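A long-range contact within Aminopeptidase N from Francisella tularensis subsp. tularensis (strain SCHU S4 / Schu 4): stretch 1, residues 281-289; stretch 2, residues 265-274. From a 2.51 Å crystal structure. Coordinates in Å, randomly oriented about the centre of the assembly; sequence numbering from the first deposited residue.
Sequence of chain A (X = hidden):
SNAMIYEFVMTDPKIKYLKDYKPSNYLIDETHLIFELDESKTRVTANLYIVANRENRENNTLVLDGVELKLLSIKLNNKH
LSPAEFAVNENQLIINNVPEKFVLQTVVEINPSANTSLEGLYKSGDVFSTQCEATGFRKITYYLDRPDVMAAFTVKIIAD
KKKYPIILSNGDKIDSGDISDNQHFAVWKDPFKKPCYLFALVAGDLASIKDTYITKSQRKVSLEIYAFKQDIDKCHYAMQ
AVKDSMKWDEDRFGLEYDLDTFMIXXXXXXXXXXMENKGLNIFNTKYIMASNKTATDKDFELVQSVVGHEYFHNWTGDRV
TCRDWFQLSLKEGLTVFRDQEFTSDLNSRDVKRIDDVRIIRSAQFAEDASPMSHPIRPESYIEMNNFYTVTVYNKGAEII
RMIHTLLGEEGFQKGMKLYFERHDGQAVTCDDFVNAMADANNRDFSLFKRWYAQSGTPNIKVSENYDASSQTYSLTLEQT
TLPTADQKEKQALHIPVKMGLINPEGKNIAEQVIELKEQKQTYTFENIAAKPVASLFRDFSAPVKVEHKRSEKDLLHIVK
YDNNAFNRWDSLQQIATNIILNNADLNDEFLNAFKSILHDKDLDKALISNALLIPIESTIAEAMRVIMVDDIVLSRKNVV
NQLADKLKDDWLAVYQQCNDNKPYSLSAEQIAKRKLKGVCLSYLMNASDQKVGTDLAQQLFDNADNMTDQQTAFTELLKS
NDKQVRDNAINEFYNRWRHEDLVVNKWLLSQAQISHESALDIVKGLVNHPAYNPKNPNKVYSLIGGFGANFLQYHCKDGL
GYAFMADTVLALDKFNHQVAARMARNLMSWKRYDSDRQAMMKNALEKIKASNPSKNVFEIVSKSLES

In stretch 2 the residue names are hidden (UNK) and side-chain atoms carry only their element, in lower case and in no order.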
# COMPACT_ATOMS: atom_id res chain seq x y z
N ASN A 281 16.80 7.24 0.58
CA ASN A 281 15.45 7.00 0.10
C ASN A 281 15.02 8.21 -0.71
O ASN A 281 15.46 9.33 -0.44
CB ASN A 281 14.50 6.75 1.28
CG ASN A 281 14.83 5.48 2.03
OD1 ASN A 281 15.73 4.72 1.66
ND2 ASN A 281 14.08 5.22 3.10
N ILE A 282 14.20 7.97 -1.72
CA ILE A 282 13.72 9.03 -2.59
C ILE A 282 12.21 8.92 -2.64
O ILE A 282 11.67 7.82 -2.76
CB ILE A 282 14.32 8.94 -4.01
CG1 ILE A 282 15.86 8.96 -3.94
CG2 ILE A 282 13.84 10.09 -4.90
CD1 ILE A 282 16.56 9.06 -5.28
N PHE A 283 11.54 10.06 -2.54
CA PHE A 283 10.08 10.11 -2.48
C PHE A 283 9.55 11.18 -3.40
O PHE A 283 10.24 12.17 -3.67
CB PHE A 283 9.60 10.45 -1.06
CG PHE A 283 9.97 9.44 -0.01
CD1 PHE A 283 11.21 9.51 0.62
CD2 PHE A 283 9.08 8.46 0.39
CE1 PHE A 283 11.56 8.59 1.60
CE2 PHE A 283 9.42 7.54 1.37
CZ PHE A 283 10.66 7.61 1.98
N ASN A 284 8.32 10.98 -3.85
CA ASN A 284 7.52 12.05 -4.42
C ASN A 284 7.23 13.02 -3.28
O ASN A 284 6.97 12.58 -2.16
CB ASN A 284 6.21 11.47 -4.96
CG ASN A 284 5.54 12.37 -5.98
OD1 ASN A 284 5.52 13.59 -5.85
ND2 ASN A 284 4.98 11.75 -7.00
N THR A 285 7.29 14.33 -3.55
CA THR A 285 7.05 15.32 -2.49
C THR A 285 5.66 15.21 -1.87
O THR A 285 5.50 15.43 -0.68
CB THR A 285 7.25 16.77 -2.97
OG1 THR A 285 6.66 16.95 -4.26
CG2 THR A 285 8.73 17.12 -3.03
N LYS A 286 4.66 14.85 -2.68
CA LYS A 286 3.28 14.79 -2.18
C LYS A 286 3.05 13.71 -1.12
O LYS A 286 2.09 13.80 -0.36
CB LYS A 286 2.28 14.62 -3.33
CG LYS A 286 2.31 13.27 -4.04
CD LYS A 286 1.07 13.07 -4.90
CE LYS A 286 1.19 11.82 -5.76
NZ LYS A 286 -0.12 11.37 -6.29
N TYR A 287 3.93 12.70 -1.08
CA TYR A 287 3.78 11.60 -0.12
C TYR A 287 4.45 11.84 1.24
O TYR A 287 4.19 11.08 2.17
CB TYR A 287 4.28 10.27 -0.72
CG TYR A 287 3.43 9.73 -1.86
CD1 TYR A 287 2.04 9.63 -1.74
CD2 TYR A 287 4.02 9.29 -3.04
CE1 TYR A 287 1.27 9.13 -2.78
CE2 TYR A 287 3.26 8.79 -4.08
CZ TYR A 287 1.88 8.71 -3.95
OH TYR A 287 1.12 8.21 -4.98
N ILE A 288 5.30 12.87 1.36
CA ILE A 288 5.96 13.17 2.65
C ILE A 288 5.73 14.58 3.21
O ILE A 288 6.27 14.93 4.27
CB ILE A 288 7.49 12.91 2.58
CG1 ILE A 288 8.17 13.86 1.60
CG2 ILE A 288 7.77 11.46 2.19
CD1 ILE A 288 9.68 13.75 1.62
N MET A 289 4.92 15.39 2.53
CA MET A 289 4.69 16.77 2.97
C MET A 289 3.46 16.87 3.85
O MET A 289 2.44 16.22 3.59
CB MET A 289 4.55 17.71 1.77
CG MET A 289 5.87 18.09 1.11
SD MET A 289 5.71 19.50 -0.01
CE MET A 289 4.31 19.00 -1.01
N UNK A 265 15.45 12.32 -0.04
CA UNK A 265 15.36 13.36 -1.06
C UNK A 265 13.94 13.37 -1.62
O UNK A 265 13.44 12.35 -2.10
c UNK A 265 16.28 14.25 -3.23
c UNK A 265 17.79 13.03 -1.63
c UNK A 265 16.37 13.13 -2.20
N UNK A 266 13.29 14.53 -1.54
CA UNK A 266 11.92 14.71 -2.01
C UNK A 266 11.88 15.61 -3.24
O UNK A 266 12.35 16.76 -3.20
c UNK A 266 11.06 15.31 -0.91
N UNK A 267 11.32 15.09 -4.33
CA UNK A 267 11.21 15.83 -5.58
C UNK A 267 9.81 15.70 -6.19
O UNK A 267 9.14 14.69 -5.98
c UNK A 267 12.27 15.36 -6.60
c UNK A 267 12.34 13.84 -6.66
c UNK A 267 13.63 15.96 -6.26
N UNK A 268 9.36 16.73 -6.95
CA UNK A 268 8.05 16.64 -7.59
C UNK A 268 7.95 15.58 -8.70
O UNK A 268 8.91 15.37 -9.45
c UNK A 268 7.84 18.04 -8.17
c UNK A 268 8.73 18.93 -7.37
c UNK A 268 9.93 18.09 -7.06
N UNK A 269 6.81 14.91 -8.76
CA UNK A 269 6.48 13.96 -9.84
C UNK A 269 7.41 12.74 -9.92
O UNK A 269 7.63 12.21 -11.01
c UNK A 269 6.44 14.68 -11.19
o UNK A 269 6.09 16.93 -11.90
c UNK A 269 5.71 16.02 -11.13
o UNK A 269 4.77 16.17 -10.32
N UNK A 270 7.95 12.30 -8.78
CA UNK A 270 8.81 11.11 -8.76
C UNK A 270 7.97 9.85 -9.02
O UNK A 270 7.11 9.48 -8.23
c UNK A 270 10.18 8.73 -6.47
c UNK A 270 12.45 8.61 -8.05
c UNK A 270 10.46 9.78 -7.34
c UNK A 270 11.02 7.63 -6.39
c UNK A 270 11.60 9.71 -8.12
c UNK A 270 9.55 10.98 -7.42
c UNK A 270 12.15 7.57 -7.19
N UNK A 271 8.26 9.21 -10.15
CA UNK A 271 7.43 8.12 -10.69
C UNK A 271 7.14 6.98 -9.71
O UNK A 271 5.99 6.61 -9.51
c UNK A 271 8.09 7.55 -11.96
n UNK A 271 6.22 7.51 -13.49
c UNK A 271 7.12 6.78 -12.83
o UNK A 271 7.17 5.55 -12.91
N UNK A 272 8.19 6.44 -9.09
CA UNK A 272 8.02 5.29 -8.19
C UNK A 272 7.16 5.59 -6.96
O UNK A 272 6.63 4.67 -6.34
c UNK A 272 9.38 4.73 -7.78
N UNK A 273 7.04 6.87 -6.61
CA UNK A 273 6.27 7.30 -5.44
C UNK A 273 7.18 7.33 -4.23
O UNK A 273 7.31 8.36 -3.56
N UNK A 274 7.80 6.19 -3.95
CA UNK A 274 8.83 6.08 -2.93
C UNK A 274 9.78 4.95 -3.30
O UNK A 274 9.36 3.96 -3.91
c UNK A 274 8.20 5.83 -1.57

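Position 265 has three side-chain carbons, one bonded to CA and carrying the other two. They make no close contact, the nearest approach being CB of 265 to Asn-281 O at 4.3 Å. The fork at the beta carbon identifies Val-265. Its backbone pairs in parallel with Ile-282: Val-265 N donates to Asn-281 O (3.0 Å), and Phe-283 N to Val-265 O (3.0 Å, 164°).

Position 266 has a single carbon, CB, lying 3.3 Å from Ile-288 CD1 and 3.6 Å from Thr-285 CG2. One carbon means Ala-266, which shares a sheet face with Phe-283.

Position 267 again has three carbons forked at CB, hence Val-267. The CA-to-CB bond points away from stretch 1, yet CG2 comes within 4.4 Å of Ile-282 CG2. Val-267 N donates to Phe-283 O (3.2 Å), and Thr-285 N to Val-267 O (3.1 Å).

At 268, three carbons close a ring onto the backbone N, which defines Pro-268. Its CA lies 3.6 Å from Thr-285 OG1.

Position 269 has two carbons, the second carrying two oxygens: a carboxylate bonded directly to CB, where a glutamate would need a third carbon, so this is Asp-269. The side chain stays clear of stretch 1; the backbone N makes a weak hydrogen bond to Asn-284 OD1 (3.4 Å, 131°).

Position 270 has one carbon followed by a six-carbon ring without a hydroxyl, so it is Phe-270. Ile-282 CG2 sits 3.7 Å from the centroid of the Phe-270 ring, 11° off its normal, a CH-pi contact over the face.

Position 271 has two carbons, the second bearing one oxygen and one nitrogen, a carboxamide: Asn-271. Position 272 has one carbon, Ala-272. Neither touches stretch 1.

Position 273 has no side-chain atom and is Gly-273. At phi/psi 90/-57 a CB would jam against the preceding carbonyl oxygen, and an ideal one would lie 3.2 Å from Tyr-287 CE2. Asn-284 N donates to Gly-273 O (2.8 Å, 175°).

Position 274 has one carbon, Ala-274, whose CB packs 3.4 Å from Phe-283 CD2.

The contact uses strand 281-284 twice. Its parallel ladder with 265-267 supplies alternating backbone bonds, while two turns, type II from Val-267 to Phe-270 and type I from Phe-270 to Gly-273, bring the chain back so that Ala-274 forms an antiparallel bridge with Phe-283. Side chains fill both faces: Ile-282 against Phe-270 on one, Phe-283 against Ala-274 on the other. Together the stretches bury 684 Å².

Stretch 2 (265-274) VAVPDFNAGA
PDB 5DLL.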